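Quinoline 2-oxidoreductase small subunit (Pseudomonas putida, PDB 1T3Q) carries two [2Fe-2S] clusters in the molybdenum hydroxylase quinoline 2-oxidoreductase and probably relays electrons from the molybdenum centre of the large subunit to the FAD of the medium subunit. Local coordinates at the interface of chains A and B and the interface of chains A and C. Sequence-based numbering; all coordinates share one arbitrary frame. Chains: chain A, quinoline 2-oxidoreductase small subunit; chain B, quinoline 2-oxidoreductase large subunit; chain C, quinoline 2-oxidoreductase medium subunit.

Contact 1: the interface of chains A and B. Residues chain A 105-108, 111; chain B 20, 23, 26-27.
A:Leu105, two residues before the Cys-Gly-Phe-Cys stretch that begins at A:Cys107 in the [2Fe-2S] binding domain typical of molybdenum hydroxylase small subunits, lies against B:Asp23, B:Leu26 and B:Leu27 of helix 23-27 of chain B. The tight part is mostly apolar. A:Leu105 CD1 packs on B:Leu26 CB at 3.6 Å, while CD2 lies against the B:Asp23 carboxylate and B:Leu27 CD2. Its CG sits between the backbone N and the carbonyl carbon (chi1 66°), a strained choice that brings both methyls to chain B; leucine suits the place because its two methyls can face different partners at once, B:Leu26 on one branch and B:Asp23 with B:Leu27 on the other. Farther along, the methyl CG2 of A:Thr111, in the first turn of helix 111-124, meets B:Leu27 CD2 at 3.5 Å.

Beside this packing B:Arg20 reaches over to the cluster loop. Its NH1 donates to the backbone carbonyl A:Gln106 O at 2.7 Å, nearly straight (164° at the hydrogen) and on a lone pair in the carbonyl plane. B:Asp23 meets the guanidinium edge-on and in its plane, which fixes the rotation of the group: OD1 accepts both NE, at 2.7 Å in a salt bridge, and NH1. The carbonyl A:Leu105 O lies above one guanidinium face, toward its rim, where the positive charge would probably polarise it. With an alanine in place of B:Arg20, A:Gln106 O would probably lose its charged donor and B:Asp23 its counter-ion, freeing the carboxylate to turn.

The looser side is wetted. Water 1 joins A:Leu105 O to B:Asp23 OD2, which it meets at 2.6 Å, and water 2 spans A:Gly108 O and B:Leu26 O, the latter at 2.7 Å, two acceptors that need a donor between them.

Contact 2: the interface of chains A and C. Residues chain A 27, 71, 73-74; chain C 6, 8, 30, 50.
The loop at A:Pro27 and the segment from A:Leu71 through the 3-10 helix 72-75 of chain A meet strands 7-9, 28-30 and 49-52 of chain C, with C:Phe6 just ahead of the first strand. A ferredoxin-like 2Fe-2S domain docks here on the FAD-binding domain of the medium subunit.

C:Tyr8 is the flat centre of the patch. The methyl CG2 of A:Val73 stands over the middle of its ring, 3.6 Å from the centroid, a CH-pi contact for which a branched valine is well shaped. With CG anti to the backbone N (chi1 174°), the tyrosine sends its ring out from the strand to where its face meets A:Val73, the two side chains running past each other in opposite directions, and its CB rests 3.8 Å from A:Pro27 CB. The phenol OH at the far end binds water 3 at 2.7 Å, which also meets A:Val73 O, so the polar tip has a watery partner while the ring stays in apolar company.

A:Leu71 forks between the neighbours: CD1 meets C:Ile30 CD1 tip to tip at 3.9 Å and also touches C:Tyr8 CD1 and C:Leu50 CD1, whereas CD2 turns to C:Phe6 CZ at 4.0 Å. C:Leu50 CD1 also lies over one face of the C:Phe6 ring, toward its rim, and is likely to limit its movement. The rigid ring of A:Pro27 fits beside this phenylalanine, its CB 3.7 Å from C:Phe6 CE1.

A:Gln74 closes the patch. Its OE1 accepts the backbone N of A:Leu71 at 2.9 Å, on a lone pair in the carbonyl plane (162° at the hydrogen). This internal bond fixes the amide's rotation and points NE2 toward the methyl C:Ile30 CD1.

Contact 1: the interface of chains A and B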
loop_
_atom_site.group_PDB
_atom_site.type_symbol
_atom_site.label_atom_id
_atom_site.label_comp_id
_atom_site.label_asym_id
_atom_site.label_seq_id
_atom_site.Cartn_x
_atom_site.Cartn_y
_atom_site.Cartn_z
ATOM N N LEU A 105 -1.826 26.652 -6.369
ATOM C CA LEU A 105 -1.755 25.717 -5.246
ATOM C C LEU A 105 -0.323 25.198 -5.068
ATOM O O LEU A 105 0.460 25.151 -6.006
ATOM C CB LEU A 105 -2.692 24.522 -5.437
ATOM C CG LEU A 105 -2.358 23.591 -6.594
ATOM C CD1 LEU A 105 -2.828 22.179 -6.285
ATOM C CD2 LEU A 105 -3.014 24.127 -7.867
ATOM N N GLN A 106 -0.014 24.813 -3.837
ATOM C CA GLN A 106 1.274 24.279 -3.469
ATOM C C GLN A 106 1.084 22.942 -2.749
ATOM O O GLN A 106 1.204 21.867 -3.365
ATOM C CB GLN A 106 2.034 25.308 -2.620
ATOM C CG GLN A 106 2.708 26.392 -3.478
ATOM C CD GLN A 106 3.523 27.437 -2.730
ATOM O OE1 GLN A 106 4.284 27.126 -1.817
ATOM N NE2 GLN A 106 3.380 28.695 -3.147
ATOM N N CYS A 107 0.774 22.999 -1.459
ATOM C CA CYS A 107 0.571 21.745 -0.742
ATOM C C CYS A 107 -0.771 21.166 -1.203
ATOM O O CYS A 107 -0.990 19.960 -1.153
ATOM C CB CYS A 107 0.579 22.017 0.762
ATOM S SG CYS A 107 -0.949 22.634 1.475
ATOM N N GLY A 108 -1.652 22.057 -1.655
ATOM C CA GLY A 108 -2.957 21.642 -2.157
ATOM C C GLY A 108 -4.065 21.325 -1.163
ATOM O O GLY A 108 -5.171 20.916 -1.551
ATOM N N THR A 111 -7.130 23.644 -1.574
ATOM C CA THR A 111 -7.670 23.653 -2.925
ATOM C C THR A 111 -9.126 23.237 -3.115
ATOM O O THR A 111 -9.871 23.932 -3.803
ATOM C CB THR A 111 -6.739 22.850 -3.848
ATOM O OG1 THR A 111 -5.395 23.318 -3.651
ATOM C CG2 THR A 111 -7.102 23.066 -5.310
ATOM N N ARG B 20 3.352 22.114 -12.753
ATOM C CA ARG B 20 3.510 21.060 -11.755
ATOM C C ARG B 20 2.749 19.775 -12.043
ATOM O O ARG B 20 1.540 19.786 -12.254
ATOM C CB ARG B 20 3.124 21.590 -10.370
ATOM C CG ARG B 20 3.835 22.882 -9.985
ATOM C CD ARG B 20 3.884 23.042 -8.474
ATOM N NE ARG B 20 2.630 22.611 -7.861
ATOM C CZ ARG B 20 2.480 22.355 -6.569
ATOM N NH1 ARG B 20 1.301 21.958 -6.105
ATOM N NH2 ARG B 20 3.509 22.498 -5.743
ATOM N N ASP B 23 -0.137 18.879 -9.448
ATOM C CA ASP B 23 -1.379 19.650 -9.450
ATOM C C ASP B 23 -2.633 18.893 -9.845
ATOM O O ASP B 23 -3.696 19.128 -9.277
ATOM C CB ASP B 23 -1.256 20.870 -10.370
ATOM C CG ASP B 23 -0.413 21.979 -9.775
ATOM O OD1 ASP B 23 0.156 21.793 -8.673
ATOM O OD2 ASP B 23 -0.314 23.045 -10.417
ATOM N N LEU B 26 -4.040 16.910 -7.001
ATOM C CA LEU B 26 -4.374 17.840 -5.926
ATOM C C LEU B 26 -5.558 18.759 -6.242
ATOM O O LEU B 26 -6.095 19.411 -5.348
ATOM C CB LEU B 26 -3.142 18.679 -5.557
ATOM C CG LEU B 26 -1.911 17.889 -5.085
ATOM C CD1 LEU B 26 -0.752 18.851 -4.839
ATOM C CD2 LEU B 26 -2.241 17.094 -3.821
ATOM N N LEU B 27 -5.965 18.802 -7.507
ATOM C CA LEU B 27 -7.092 19.640 -7.927
ATOM C C LEU B 27 -8.360 18.812 -8.117
ATOM O O LEU B 27 -9.450 19.360 -8.307
ATOM C CB LEU B 27 -6.762 20.353 -9.248
ATOM C CG LEU B 27 -5.856 21.581 -9.207
ATOM C CD1 LEU B 27 -5.209 21.802 -10.571
ATOM C CD2 LEU B 27 -6.674 22.788 -8.784
HETATM O O HOH W 1 0.030 25.115 -8.819
HETATM O O HOH W 2 -5.471 18.225 -2.949
#

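Contact 2: the interface of chains A and C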
loop_
_atom_site.group_PDB
_atom_site.type_symbol
_atom_site.label_atom_id
_atom_site.label_comp_id
_atom_site.label_asym_id
_atom_site.label_seq_id
_atom_site.Cartn_x
_atom_site.Cartn_y
_atom_site.Cartn_z
ATOM N N PRO A 27 -25.688 10.752 14.441
ATOM C CA PRO A 27 -25.923 12.199 14.462
ATOM C C PRO A 27 -24.674 12.997 14.860
ATOM O O PRO A 27 -24.479 14.118 14.397
ATOM C CB PRO A 27 -27.050 12.349 15.485
ATOM C CG PRO A 27 -27.816 11.063 15.327
ATOM C CD PRO A 27 -26.709 10.038 15.233
ATOM N N LEU A 71 -24.278 18.731 10.156
ATOM C CA LEU A 71 -24.339 17.347 10.615
ATOM C C LEU A 71 -24.514 16.482 9.374
ATOM O O LEU A 71 -25.185 16.884 8.416
ATOM C CB LEU A 71 -25.529 17.121 11.564
ATOM C CG LEU A 71 -25.616 17.907 12.878
ATOM C CD1 LEU A 71 -26.858 17.463 13.642
ATOM C CD2 LEU A 71 -24.372 17.660 13.728
ATOM N N VAL A 73 -26.293 13.992 9.114
ATOM C CA VAL A 73 -27.720 13.714 8.981
ATOM C C VAL A 73 -28.489 14.876 8.347
ATOM O O VAL A 73 -29.601 14.692 7.858
ATOM C CB VAL A 73 -28.381 13.336 10.339
ATOM C CG1 VAL A 73 -27.784 12.042 10.856
ATOM C CG2 VAL A 73 -28.216 14.456 11.356
ATOM N N GLN A 74 -27.897 16.068 8.333
ATOM C CA GLN A 74 -28.566 17.215 7.723
ATOM C C GLN A 74 -28.387 17.231 6.210
ATOM O O GLN A 74 -28.832 18.156 5.535
ATOM C CB GLN A 74 -28.058 18.524 8.333
ATOM C CG GLN A 74 -28.506 18.709 9.776
ATOM C CD GLN A 74 -27.953 19.961 10.418
ATOM O OE1 GLN A 74 -26.745 20.176 10.441
ATOM N NE2 GLN A 74 -28.837 20.793 10.953
ATOM N N PHE C 6 -25.218 12.277 20.701
ATOM C CA PHE C 6 -26.584 12.773 20.880
ATOM C C PHE C 6 -27.517 12.193 19.821
ATOM O O PHE C 6 -27.066 11.742 18.767
ATOM C CB PHE C 6 -26.617 14.311 20.826
ATOM C CG PHE C 6 -25.967 14.899 19.598
ATOM C CD1 PHE C 6 -26.610 14.866 18.363
ATOM C CD2 PHE C 6 -24.692 15.459 19.675
ATOM C CE1 PHE C 6 -25.989 15.383 17.220
ATOM C CE2 PHE C 6 -24.067 15.977 18.543
ATOM C CZ PHE C 6 -24.718 15.938 17.311
ATOM N N TYR C 8 -31.020 12.602 17.261
ATOM C CA TYR C 8 -31.465 13.665 16.366
ATOM C C TYR C 8 -32.899 13.493 15.891
ATOM O O TYR C 8 -33.332 12.384 15.583
ATOM C CB TYR C 8 -30.536 13.711 15.152
ATOM C CG TYR C 8 -30.946 14.668 14.054
ATOM C CD1 TYR C 8 -30.551 16.009 14.078
ATOM C CD2 TYR C 8 -31.690 14.220 12.960
ATOM C CE1 TYR C 8 -30.881 16.878 13.031
ATOM C CE2 TYR C 8 -32.025 15.077 11.914
ATOM C CZ TYR C 8 -31.617 16.403 11.955
ATOM O OH TYR C 8 -31.937 17.240 10.910
ATOM N N ILE C 30 -31.377 22.898 17.039
ATOM C CA ILE C 30 -30.313 23.188 16.095
ATOM C C ILE C 30 -30.986 23.790 14.870
ATOM O O ILE C 30 -32.003 23.282 14.395
ATOM C CB ILE C 30 -29.475 21.945 15.664
ATOM C CG1 ILE C 30 -28.373 22.411 14.698
ATOM C CG2 ILE C 30 -30.348 20.898 14.984
ATOM C CD1 ILE C 30 -27.412 21.320 14.238
ATOM N N LEU C 50 -30.552 16.639 19.524
ATOM C CA LEU C 50 -30.633 17.905 18.812
ATOM C C LEU C 50 -31.922 17.881 18.011
ATOM O O LEU C 50 -32.183 16.938 17.263
ATOM C CB LEU C 50 -29.436 18.104 17.880
ATOM C CG LEU C 50 -28.086 18.342 18.567
ATOM C CD1 LEU C 50 -27.053 18.729 17.520
ATOM C CD2 LEU C 50 -28.220 19.446 19.611
HETATM O O HOH W 3 -32.423 16.162 8.459
#

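The C-alpha centres of contact 1 and contact 2 lie about 33 Å apart, and the two share only chain A, with no residue in common. Contact 1 uses the segment that ligates the cluster of the [2Fe-2S] binding domain and faces the molybdenum-cofactor subunit; contact 2 uses elements of the ferredoxin-like domain, which holds the other cluster, and faces the flavoprotein. The small subunit therefore bridges its two larger partners, in keeping with a cluster relay between molybdenum and FAD. Contact 1 adds an arginine-to-carbonyl bond to its packing, whereas contact 2 rests mainly on apolar fit, and each is repeated in the second half of the deposited assembly.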